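Local coordinates for RNA-dependent RNA Polymerase (Bombyx mori cytoplasmic polyhedrosis virus, PDB 6TZ0), which synthesises viral RNA from an RNA template, carrying out both transcription and replication of the double-stranded RNA genome, at residues Lys560-Ser572 with Val602-Ala614. Residues are numbered along the deposited sequence; the frame is centred on the assembly and turned at random.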
loop_
_atom_site.group_PDB
_atom_site.type_symbol
_atom_site.label_atom_id
_atom_site.label_comp_id
_atom_site.label_asym_id
_atom_site.label_seq_id
_atom_site.Cartn_x
_atom_site.Cartn_y
_atom_site.Cartn_z
ATOM N N LYS A 560 -11.448 2.677 -14.887
ATOM C CA LYS A 560 -11.660 1.517 -14.029
ATOM C C LYS A 560 -12.563 0.487 -14.697
ATOM O O LYS A 560 -12.387 -0.725 -14.501
ATOM C CB LYS A 560 -12.249 1.983 -12.698
ATOM C CG LYS A 560 -12.628 0.884 -11.736
ATOM C CD LYS A 560 -11.428 0.195 -11.151
ATOM C CE LYS A 560 -11.869 -1.013 -10.358
ATOM N NZ LYS A 560 -12.788 -0.628 -9.267
ATOM N N ASP A 561 -13.497 0.948 -15.531
ATOM C CA ASP A 561 -14.403 0.020 -16.201
ATOM C C ASP A 561 -13.696 -0.901 -17.206
ATOM O O ASP A 561 -14.207 -1.991 -17.473
ATOM C CB ASP A 561 -15.511 0.811 -16.887
ATOM C CG ASP A 561 -16.791 0.022 -17.025
ATOM O OD1 ASP A 561 -16.834 -1.144 -16.590
ATOM O OD2 ASP A 561 -17.773 0.581 -17.548
ATOM N N ILE A 562 -12.515 -0.521 -17.715
ATOM C CA ILE A 562 -11.767 -1.380 -18.642
ATOM C C ILE A 562 -11.304 -2.654 -17.940
ATOM O O ILE A 562 -11.461 -3.765 -18.458
ATOM C CB ILE A 562 -10.574 -0.618 -19.249
ATOM C CG1 ILE A 562 -11.041 0.568 -20.085
ATOM C CG2 ILE A 562 -9.718 -1.530 -20.114
ATOM C CD1 ILE A 562 -9.930 1.450 -20.568
ATOM N N TYR A 563 -10.729 -2.507 -16.747
ATOM C CA TYR A 563 -10.373 -3.657 -15.925
ATOM C C TYR A 563 -11.612 -4.373 -15.407
ATOM O O TYR A 563 -11.581 -5.596 -15.212
ATOM C CB TYR A 563 -9.490 -3.177 -14.773
ATOM C CG TYR A 563 -8.918 -4.230 -13.850
ATOM C CD1 TYR A 563 -7.830 -4.998 -14.233
ATOM C CD2 TYR A 563 -9.437 -4.421 -12.577
ATOM C CE1 TYR A 563 -7.294 -5.944 -13.387
ATOM C CE2 TYR A 563 -8.904 -5.368 -11.729
ATOM C CZ TYR A 563 -7.836 -6.126 -12.142
ATOM O OH TYR A 563 -7.305 -7.067 -11.300
ATOM N N ASN A 564 -12.706 -3.632 -15.186
ATOM C CA ASN A 564 -13.940 -4.261 -14.722
ATOM C C ASN A 564 -14.529 -5.216 -15.752
ATOM O O ASN A 564 -15.130 -6.219 -15.370
ATOM C CB ASN A 564 -14.986 -3.213 -14.352
ATOM C CG ASN A 564 -14.660 -2.490 -13.077
ATOM O OD1 ASN A 564 -14.110 -3.071 -12.147
ATOM N ND2 ASN A 564 -15.034 -1.225 -13.005
ATOM N N THR A 565 -14.370 -4.923 -17.048
ATOM C CA THR A 565 -14.834 -5.854 -18.081
ATOM C C THR A 565 -14.085 -7.179 -18.026
ATOM O O THR A 565 -14.690 -8.248 -18.164
ATOM C CB THR A 565 -14.674 -5.253 -19.474
ATOM O OG1 THR A 565 -13.298 -4.937 -19.698
ATOM C CG2 THR A 565 -15.493 -4.021 -19.623
ATOM N N PHE A 566 -12.766 -7.120 -17.840
ATOM C CA PHE A 566 -11.946 -8.321 -17.708
ATOM C C PHE A 566 -12.325 -9.121 -16.467
ATOM O O PHE A 566 -12.453 -10.357 -16.522
ATOM C CB PHE A 566 -10.478 -7.896 -17.689
ATOM C CG PHE A 566 -9.513 -8.992 -17.385
ATOM C CD1 PHE A 566 -9.258 -9.992 -18.301
ATOM C CD2 PHE A 566 -8.813 -8.989 -16.189
ATOM C CE1 PHE A 566 -8.351 -10.995 -18.007
ATOM C CE2 PHE A 566 -7.910 -9.982 -15.892
ATOM C CZ PHE A 566 -7.676 -10.983 -16.801
ATOM N N VAL A 567 -12.549 -8.423 -15.350
ATOM C CA VAL A 567 -12.950 -9.080 -14.110
ATOM C C VAL A 567 -14.325 -9.723 -14.253
ATOM O O VAL A 567 -14.542 -10.848 -13.795
ATOM C CB VAL A 567 -12.891 -8.069 -12.948
ATOM C CG1 VAL A 567 -13.488 -8.636 -11.687
ATOM C CG2 VAL A 567 -11.463 -7.700 -12.682
ATOM N N LEU A 568 -15.254 -9.056 -14.941
ATOM C CA LEU A 568 -16.585 -9.628 -15.113
ATOM C C LEU A 568 -16.593 -10.784 -16.104
ATOM O O LEU A 568 -17.393 -11.709 -15.944
ATOM C CB LEU A 568 -17.579 -8.551 -15.535
ATOM C CG LEU A 568 -17.978 -7.575 -14.435
ATOM C CD1 LEU A 568 -18.860 -6.480 -14.987
ATOM C CD2 LEU A 568 -18.682 -8.311 -13.329
ATOM N N ASP A 569 -15.694 -10.778 -17.094
ATOM C CA ASP A 569 -15.556 -11.930 -17.986
ATOM C C ASP A 569 -15.084 -13.163 -17.229
ATOM O O ASP A 569 -15.677 -14.248 -17.350
ATOM C CB ASP A 569 -14.578 -11.619 -19.116
ATOM C CG ASP A 569 -15.143 -10.672 -20.137
ATOM O OD1 ASP A 569 -16.378 -10.647 -20.307
ATOM O OD2 ASP A 569 -14.351 -9.962 -20.788
ATOM N N VAL A 570 -14.024 -13.008 -16.431
ATOM C CA VAL A 570 -13.509 -14.143 -15.668
ATOM C C VAL A 570 -14.522 -14.586 -14.617
ATOM O O VAL A 570 -14.705 -15.784 -14.379
ATOM C CB VAL A 570 -12.154 -13.790 -15.034
ATOM C CG1 VAL A 570 -11.605 -14.963 -14.258
ATOM C CG2 VAL A 570 -11.178 -13.373 -16.089
ATOM N N ALA A 571 -15.236 -13.634 -14.015
ATOM C CA ALA A 571 -16.217 -13.966 -12.993
ATOM C C ALA A 571 -17.431 -14.668 -13.576
ATOM O O ALA A 571 -18.025 -15.520 -12.911
ATOM C CB ALA A 571 -16.644 -12.702 -12.254
ATOM N N SER A 572 -17.814 -14.337 -14.806
ATOM C CA SER A 572 -18.921 -15.043 -15.432
ATOM C C SER A 572 -18.512 -16.447 -15.847
ATOM O O SER A 572 -19.317 -17.379 -15.760
ATOM C CB SER A 572 -19.425 -14.265 -16.639
ATOM O OG SER A 572 -18.472 -14.301 -17.680
ATOM N N VAL A 602 -26.099 -17.476 -11.212
ATOM C CA VAL A 602 -25.005 -16.550 -10.947
ATOM C C VAL A 602 -24.248 -17.051 -9.726
ATOM O O VAL A 602 -24.847 -17.242 -8.664
ATOM C CB VAL A 602 -25.528 -15.122 -10.715
ATOM C CG1 VAL A 602 -24.390 -14.175 -10.446
ATOM C CG2 VAL A 602 -26.350 -14.648 -11.895
ATOM N N ASN A 603 -22.941 -17.258 -9.869
ATOM C CA ASN A 603 -22.162 -17.750 -8.743
ATOM C C ASN A 603 -21.795 -16.599 -7.803
ATOM O O ASN A 603 -22.142 -15.442 -8.037
ATOM C CB ASN A 603 -20.936 -18.529 -9.224
ATOM C CG ASN A 603 -20.008 -17.722 -10.109
ATOM O OD1 ASN A 603 -20.251 -16.573 -10.406
ATOM N ND2 ASN A 603 -18.913 -18.333 -10.510
ATOM N N ALA A 604 -21.067 -16.923 -6.730
ATOM C CA ALA A 604 -20.840 -15.961 -5.656
ATOM C C ALA A 604 -19.842 -14.883 -6.055
ATOM O O ALA A 604 -20.015 -13.706 -5.704
ATOM C CB ALA A 604 -20.349 -16.688 -4.409
ATOM N N ALA A 605 -18.789 -15.271 -6.775
ATOM C CA ALA A 605 -17.732 -14.338 -7.141
ATOM C C ALA A 605 -18.221 -13.278 -8.111
ATOM O O ALA A 605 -17.793 -12.125 -8.034
ATOM C CB ALA A 605 -16.560 -15.097 -7.746
ATOM N N TRP A 606 -19.138 -13.641 -9.002
ATOM C CA TRP A 606 -19.645 -12.684 -9.973
ATOM C C TRP A 606 -20.635 -11.724 -9.326
ATOM O O TRP A 606 -20.693 -10.546 -9.697
ATOM C CB TRP A 606 -20.201 -13.471 -11.161
ATOM C CG TRP A 606 -20.800 -12.757 -12.300
ATOM C CD1 TRP A 606 -20.451 -11.539 -12.781
ATOM C CD2 TRP A 606 -21.675 -13.329 -13.267
ATOM N NE1 TRP A 606 -21.157 -11.259 -13.917
ATOM C CE2 TRP A 606 -21.910 -12.353 -14.245
ATOM C CE3 TRP A 606 -22.320 -14.562 -13.376
ATOM C CZ2 TRP A 606 -22.767 -12.564 -15.313
ATOM C CZ3 TRP A 606 -23.175 -14.766 -14.435
ATOM C CH2 TRP A 606 -23.389 -13.774 -15.388
ATOM N N GLN A 607 -21.328 -12.177 -8.277
ATOM C CA GLN A 607 -22.118 -11.275 -7.440
ATOM C C GLN A 607 -21.231 -10.268 -6.724
ATOM O O GLN A 607 -21.536 -9.068 -6.697
ATOM C CB GLN A 607 -22.915 -12.064 -6.405
ATOM C CG GLN A 607 -23.988 -12.944 -6.960
ATOM C CD GLN A 607 -24.675 -13.735 -5.885
ATOM O OE1 GLN A 607 -24.401 -13.564 -4.707
ATOM N NE2 GLN A 607 -25.534 -14.652 -6.287
ATOM N N ALA A 608 -20.125 -10.742 -6.138
ATOM C CA ALA A 608 -19.222 -9.850 -5.414
ATOM C C ALA A 608 -18.558 -8.845 -6.342
ATOM O O ALA A 608 -18.472 -7.656 -6.015
ATOM C CB ALA A 608 -18.161 -10.659 -4.674
ATOM N N CYS A 609 -18.111 -9.296 -7.513
ATOM C CA CYS A 609 -17.444 -8.400 -8.447
ATOM C C CYS A 609 -18.410 -7.395 -9.054
ATOM O O CYS A 609 -18.051 -6.229 -9.242
ATOM C CB CYS A 609 -16.747 -9.206 -9.536
ATOM S SG CYS A 609 -15.365 -10.157 -8.925
ATOM N N ALA A 610 -19.649 -7.807 -9.329
ATOM C CA ALA A 610 -20.618 -6.870 -9.880
ATOM C C ALA A 610 -21.057 -5.850 -8.842
ATOM O O ALA A 610 -21.252 -4.673 -9.168
ATOM C CB ALA A 610 -21.820 -7.630 -10.423
ATOM N N LEU A 611 -21.194 -6.274 -7.583
ATOM C CA LEU A 611 -21.574 -5.337 -6.537
ATOM C C LEU A 611 -20.444 -4.376 -6.214
ATOM O O LEU A 611 -20.701 -3.223 -5.856
ATOM C CB LEU A 611 -22.024 -6.108 -5.296
ATOM C CG LEU A 611 -22.727 -5.358 -4.164
ATOM C CD1 LEU A 611 -23.794 -6.235 -3.566
ATOM C CD2 LEU A 611 -21.765 -4.948 -3.075
ATOM N N GLU A 612 -19.195 -4.817 -6.342
ATOM C CA GLU A 612 -18.090 -3.886 -6.168
ATOM C C GLU A 612 -18.008 -2.906 -7.328
ATOM O O GLU A 612 -17.814 -1.706 -7.113
ATOM C CB GLU A 612 -16.780 -4.652 -6.000
ATOM C CG GLU A 612 -15.601 -3.794 -5.584
ATOM C CD GLU A 612 -14.834 -3.238 -6.764
ATOM O OE1 GLU A 612 -14.781 -3.915 -7.807
ATOM O OE2 GLU A 612 -14.323 -2.107 -6.663
ATOM N N ALA A 613 -18.143 -3.392 -8.563
ATOM C CA ALA A 613 -18.025 -2.525 -9.727
ATOM C C ALA A 613 -19.178 -1.543 -9.849
ATOM O O ALA A 613 -19.004 -0.481 -10.451
ATOM C CB ALA A 613 -17.930 -3.365 -10.997
ATOM N N ALA A 614 -20.341 -1.855 -9.287
ATOM C CA ALA A 614 -21.479 -0.959 -9.392
ATOM C C ALA A 614 -21.559 0.063 -8.268
ATOM O O ALA A 614 -22.336 1.013 -8.376
ATOM C CB ALA A 614 -22.776 -1.765 -9.421
#
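The indole of Trp606 lies against the C-terminal part of helix 557-573. Over one face sits Ser572, whose CB stands 3.9 Å from the centroid of the six-membered ring and 11° off its normal, a CH-pi contact made almost over the ring centre. At the edge, in the plane of the indole, Leu568 brings its CD2 to 3.7 Å from Trp606 CD1, the two side chains crossing at about a right angle. With Trp606 CG anti to the backbone N (chi1 179°), the ring reaches across to the other helix, and its NE1 is taken up by Leu381 O in strand 380-384. Ser572 OG turns back to its own helix, donating to Asp569 O. Beside the indole the backbones draw together: Ala571 CB is 3.8 Å from Trp606 CB, and the two CA atoms are 4.7 Å apart. Farther along, Val567 CG1 meets Cys609 SG at 3.7 Å, and the methyl of Ala613 abuts the amide group of Asn564, 4.0 Å from its CG. At the far end the main partner of Glu612 OE2 is Arg641, through a salt bridge, while Lys560 NZ makes a long, weak one to the same oxygen at 3.4 Å; both rest on a doubtful position of OE2. The helix axes approach to 8.6 Å at 162°, and small residues at Ala571 and Ala613 meet the opposite helix near the two ends of the contact. This is a nearly antiparallel, largely buried helix pair joined through strands 585-591 and 598-602, within the catalytic region of the reovirus-family RNA-dependent RNA polymerase.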